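Local coordinates for Phospholipase/Carboxylesterase (Dyadobacter fermentans, PDB 4H0C), which probably hydrolyses carboxylic esters, and possibly palmitoyl-protein thioesters, as an alpha/beta hydrolase of the phospholipase/carboxylesterase family, at residues A[27-32]-A[60-65]; A[33-38]-A[54-59]. All coordinates share one frame; numbering follows the deposited sequence. Where two conformers were deposited one is given.

Contact 1. Residues A[27-32]-A[60-65]; sequences MLHGRG and NSWYPY. With CIT (citric acid), chain C.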
# COMPACT_ATOMS: atom_id res chain seq x y z
N MSE A 27 6.23 2.40 -3.21
CA MSE A 27 5.67 3.42 -2.33
C MSE A 27 4.50 4.10 -3.03
O MSE A 27 4.64 4.57 -4.15
CB MSE A 27 6.74 4.44 -1.91
CG MSE A 27 7.98 3.76 -1.35
SE MSE A 27 9.23 5.02 -0.64
CE MSE A 27 8.28 5.55 0.97
N LEU A 28 3.35 4.17 -2.36
CA LEU A 28 2.11 4.64 -2.96
C LEU A 28 1.60 5.86 -2.20
O LEU A 28 1.27 5.77 -1.02
CB LEU A 28 1.06 3.51 -3.03
CG LEU A 28 1.51 2.24 -3.81
CD1 LEU A 28 0.49 1.13 -3.69
CD2 LEU A 28 1.75 2.55 -5.28
N HIS A 29 1.57 6.99 -2.90
CA HIS A 29 1.13 8.26 -2.35
C HIS A 29 -0.36 8.32 -2.12
O HIS A 29 -1.15 7.50 -2.65
CB HIS A 29 1.57 9.43 -3.24
CG HIS A 29 0.86 9.50 -4.59
ND1 HIS A 29 -0.43 9.95 -4.74
CD2 HIS A 29 1.33 9.23 -5.88
CE1 HIS A 29 -0.75 9.94 -6.07
NE2 HIS A 29 0.32 9.48 -6.75
N GLY A 30 -0.75 9.31 -1.34
CA GLY A 30 -2.15 9.52 -1.01
C GLY A 30 -2.91 10.42 -1.98
O GLY A 30 -2.36 10.88 -2.98
N ARG A 31 -4.18 10.67 -1.66
CA ARG A 31 -5.05 11.48 -2.52
C ARG A 31 -4.53 12.92 -2.62
O ARG A 31 -4.28 13.57 -1.59
CB ARG A 31 -6.49 11.48 -2.00
CG ARG A 31 -7.51 12.05 -2.98
CD ARG A 31 -8.89 12.13 -2.34
NE ARG A 31 -9.33 10.80 -1.89
CZ ARG A 31 -9.98 9.92 -2.66
NH1 ARG A 31 -10.31 10.22 -3.91
NH2 ARG A 31 -10.30 8.73 -2.18
N GLY A 32 -4.39 13.40 -3.85
CA GLY A 32 -3.84 14.74 -4.09
C GLY A 32 -2.33 14.81 -3.95
O GLY A 32 -1.75 15.90 -4.01
N ASN A 60 -3.42 12.93 -9.70
CA ASN A 60 -2.88 12.82 -8.34
C ASN A 60 -3.82 12.05 -7.41
O ASN A 60 -3.83 12.28 -6.19
CB ASN A 60 -2.59 14.20 -7.73
CG ASN A 60 -1.42 14.91 -8.37
OD1 ASN A 60 -0.73 14.39 -9.23
ND2 ASN A 60 -1.18 16.13 -7.93
N SER A 61 -4.61 11.14 -7.97
CA SER A 61 -5.58 10.39 -7.19
C SER A 61 -5.83 9.03 -7.81
O SER A 61 -6.21 8.94 -8.99
CB SER A 61 -6.89 11.18 -7.07
OG SER A 61 -7.88 10.44 -6.36
N TRP A 62 -5.62 7.97 -7.01
CA TRP A 62 -5.82 6.58 -7.49
C TRP A 62 -7.21 6.26 -7.96
O TRP A 62 -7.39 5.52 -8.92
CB TRP A 62 -5.31 5.57 -6.46
CG TRP A 62 -3.84 5.78 -6.17
CD1 TRP A 62 -3.24 6.18 -4.98
CD2 TRP A 62 -2.74 5.58 -7.11
NE1 TRP A 62 -1.88 6.25 -5.12
CE2 TRP A 62 -1.51 5.93 -6.39
CE3 TRP A 62 -2.66 5.21 -8.45
CZ2 TRP A 62 -0.25 5.86 -7.01
CZ3 TRP A 62 -1.41 5.14 -9.05
CH2 TRP A 62 -0.22 5.46 -8.35
N TYR A 63 -8.21 6.82 -7.29
CA TYR A 63 -9.62 6.58 -7.65
C TYR A 63 -10.42 7.75 -7.06
O TYR A 63 -10.00 8.33 -6.05
CB TYR A 63 -10.09 5.19 -7.12
CG TYR A 63 -9.67 4.90 -5.69
CD1 TYR A 63 -10.39 5.45 -4.61
CD2 TYR A 63 -8.53 4.15 -5.41
CE1 TYR A 63 -9.99 5.23 -3.29
CE2 TYR A 63 -8.15 3.89 -4.11
CZ TYR A 63 -8.86 4.46 -3.06
OH TYR A 63 -8.46 4.25 -1.77
N PRO A 64 -11.56 8.11 -7.69
CA PRO A 64 -12.19 9.42 -7.41
C PRO A 64 -12.92 9.63 -6.08
O PRO A 64 -13.03 10.77 -5.63
CB PRO A 64 -13.20 9.57 -8.56
CG PRO A 64 -13.49 8.15 -8.98
CD PRO A 64 -12.16 7.44 -8.86
N TYR A 65 -13.41 8.55 -5.48
CA TYR A 65 -14.29 8.63 -4.32
C TYR A 65 -13.71 7.92 -3.12
O TYR A 65 -12.62 7.32 -3.22
CB TYR A 65 -15.65 8.03 -4.71
CG TYR A 65 -16.26 8.73 -5.90
CD1 TYR A 65 -16.48 10.12 -5.87
CD2 TYR A 65 -16.61 8.04 -7.05
CE1 TYR A 65 -17.05 10.79 -6.95
CE2 TYR A 65 -17.19 8.70 -8.13
CZ TYR A 65 -17.39 10.07 -8.08
OH TYR A 65 -17.94 10.71 -9.15
C1 CIT C . -8.97 9.62 1.40
O1 CIT C . -9.82 9.99 0.57
O2 CIT C . -7.79 10.02 1.35
C2 CIT C . -9.40 8.66 2.49
C3 CIT C . -9.08 7.22 2.09
O7 CIT C . -7.69 7.09 1.78
C4 CIT C . -9.38 6.24 3.23
C5 CIT C . -8.19 6.11 4.16
O3 CIT C . -7.49 5.07 4.13
O4 CIT C . -7.96 7.07 4.94
C6 CIT C . -9.83 6.78 0.85
O5 CIT C . -9.16 6.31 -0.10
O6 CIT C . -11.06 6.88 0.84
O HOH W 1 -9.93 12.22 -5.71

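Contact 2. Residues A[33-38]-A[54-59]; sequences GTAADI and APQATN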
# COMPACT_ATOMS: atom_id res chain seq x y z
N GLY A 33 -1.68 13.66 -3.76
CA GLY A 33 -0.26 13.61 -3.46
C GLY A 33 0.58 13.29 -4.67
O GLY A 33 0.06 13.16 -5.79
N THR A 34 1.89 13.19 -4.45
CA THR A 34 2.80 12.92 -5.57
C THR A 34 3.79 11.85 -5.21
O THR A 34 4.07 11.63 -4.02
CB THR A 34 3.58 14.19 -6.03
OG1 THR A 34 4.47 14.60 -5.00
CG2 THR A 34 2.63 15.34 -6.39
N ALA A 35 4.33 11.21 -6.24
CA ALA A 35 5.42 10.25 -6.05
C ALA A 35 6.63 10.87 -5.35
O ALA A 35 7.21 10.25 -4.42
CB ALA A 35 5.82 9.65 -7.37
N ALA A 36 7.03 12.07 -5.78
CA ALA A 36 8.18 12.75 -5.16
C ALA A 36 7.97 12.96 -3.65
O ALA A 36 8.91 12.83 -2.87
CB ALA A 36 8.51 14.07 -5.85
N ASP A 37 6.72 13.31 -3.28
CA ASP A 37 6.31 13.47 -1.88
C ASP A 37 6.61 12.19 -1.11
O ASP A 37 7.46 12.17 -0.22
CB ASP A 37 4.80 13.74 -1.77
CG ASP A 37 4.40 15.14 -2.18
OD1 ASP A 37 5.24 16.06 -2.10
OD2 ASP A 37 3.22 15.33 -2.58
N ILE A 38 5.90 11.12 -1.48
CA ILE A 38 5.94 9.84 -0.75
C ILE A 38 7.36 9.29 -0.63
O ILE A 38 7.72 8.71 0.40
CB ILE A 38 4.92 8.80 -1.31
CG1 ILE A 38 4.53 7.75 -0.23
CG2 ILE A 38 5.43 8.09 -2.58
CD1 ILE A 38 3.76 8.29 0.95
N ALA A 54 8.08 4.56 -7.03
CA ALA A 54 6.85 5.23 -6.62
C ALA A 54 6.07 5.63 -7.88
O ALA A 54 6.48 6.56 -8.58
CB ALA A 54 7.18 6.46 -5.78
N PRO A 55 4.98 4.91 -8.19
CA PRO A 55 4.21 5.30 -9.37
C PRO A 55 3.42 6.56 -9.07
O PRO A 55 2.99 6.76 -7.92
CB PRO A 55 3.26 4.11 -9.60
CG PRO A 55 3.14 3.44 -8.28
CD PRO A 55 4.49 3.65 -7.59
N GLN A 56 3.24 7.41 -10.08
CA GLN A 56 2.47 8.64 -9.90
C GLN A 56 1.05 8.45 -10.43
O GLN A 56 0.88 8.06 -11.59
CB GLN A 56 3.14 9.81 -10.66
CG GLN A 56 2.28 11.06 -10.73
CD GLN A 56 2.14 11.75 -9.39
OE1 GLN A 56 3.14 12.02 -8.70
NE2 GLN A 56 0.89 12.06 -8.99
N ALA A 57 0.05 8.78 -9.62
CA ALA A 57 -1.34 8.68 -10.05
C ALA A 57 -1.71 9.81 -11.00
O ALA A 57 -1.34 10.98 -10.79
CB ALA A 57 -2.29 8.67 -8.86
N THR A 58 -2.43 9.45 -12.06
CA THR A 58 -3.07 10.42 -12.91
C THR A 58 -4.11 11.14 -12.06
O THR A 58 -4.74 10.51 -11.21
CB THR A 58 -3.69 9.72 -14.13
OG1 THR A 58 -2.62 9.20 -14.93
CG2 THR A 58 -4.53 10.68 -14.99
N ASN A 59 -4.23 12.45 -12.26
CA ASN A 59 -5.08 13.33 -11.43
C ASN A 59 -4.65 13.39 -9.96
O ASN A 59 -5.41 13.87 -9.09
CB ASN A 59 -6.55 12.94 -11.57
CG ASN A 59 -7.08 13.13 -12.99
OD1 ASN A 59 -6.71 14.10 -13.65
ND2 ASN A 59 -7.94 12.21 -13.45

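Contact 1. Residues A[27-32]-A[60-65]
N60 opens the contact through its backbone: N60 O accepts from G32 N at 2.7 Å, with the donor nearly along the C=O axis, while its CB lies against the G32 backbone. S61 turns OG anti to its own N (chi1 177°) and shares water 1 with R31 NH1; OG is also hydrogen-bonded to Q109 of helix 109-120. W62 lays its indole over one face of the H29 imidazole. W62 NE1 donates to H29 O at 2.9 Å; the oxygen lies near the indole plane, whereas NE1 stands above the carbonyl plane. The imidazole and the five-membered ring of W62 form an offset stack with planes at 27°, with H29 NE2 3.7 Å from W62 CZ2. H29 ND1 fixes its ring further, donating to G30 O in plane and on a lone pair. In the alpha/beta hydrolase fold, the turn after strand 23-28 is the usual site of the oxyanion-hole loop, and HGRG fits that position, though no such role is established here. The backbone carbonyls of Y63 and Y65 receive the R31 guanidinium: NH1 donates weakly to Y63 O, and NH2 to Y65 O at 2.9 Å. R31 reaches them extended at first, then bent at chi3 (-59°). R31 NE gives a 2.6 Å hydrogen bond to O1 of a citrate, probably from the crystallisation liquor, and Y63 OH donates to citrate O5 at 2.7 Å. The same citrate is hydrogen-bonded to S108 OG, the likely nucleophile.

Contact 2. Residues A[33-38]-A[54-59]
Q56, just after P55, sends its side chain out with CG anti to its backbone N (chi1 170°), and a bend at chi2 (71°) carries the amide from CB and CG across to the start of helix 35-39. There Q56 CD lies 3.9 Å from A35 N, and the two tips of the amide divide the work. Q56 OE1 accepts from A35 N at 2.9 Å in a nearly straight bond, the donor standing above the carbonyl plane, and also rests against T34 CA and CB. Q56 NE2 donates to A57 O at 3.1 Å, in plane and on a lone pair, and makes a long, weak hydrogen bond to G33 O. T34, beside Q56 and pointing the same way, is the N-cap: its OG1 accepts from D37 N, and D37 OD2 takes a weak bond from T34 N, a capping box. Beyond the amide, A35 CB packs on A54 O at 3.4 Å and on A54 CB at 3.8 Å. I38 CG2 reaches A54 CB at 4.0 Å, seating the helix on the strand within the beta-alpha-beta unit 23-28, 35-39, 50-55. An alanine at Q56 would remove both the acceptor for A35 N and the donor to A57 O and, weakly, G33 O, and would probably loosen the hold of the loop on the helix start. One amide thus serves as acceptor for the first turn of the helix and as donor to its own loop, which fixes its orientation.

Strand 23-28 and the turn after it supply 27-32, the first half of contact 1, and the chain passes directly into 33-38, the first half of contact 2. After helix 35-39 it returns through strand 50-55, where 54-59 closes the inner loop; 60-65 then closes the outer one, so contact 2 nests within contact 1. Both contacts lie at the C-terminal ends of the neighbouring strands 23-28 and 50-55. They touch where H29 NE2 and A57 N probably form a hydrogen bond and where L28 packs on P55 and M27 on I38. Contact 2 ties the helix to strand 50-55 and the loop after it; contact 1 ties the strand-end turn to the loop leading to helix 77-94.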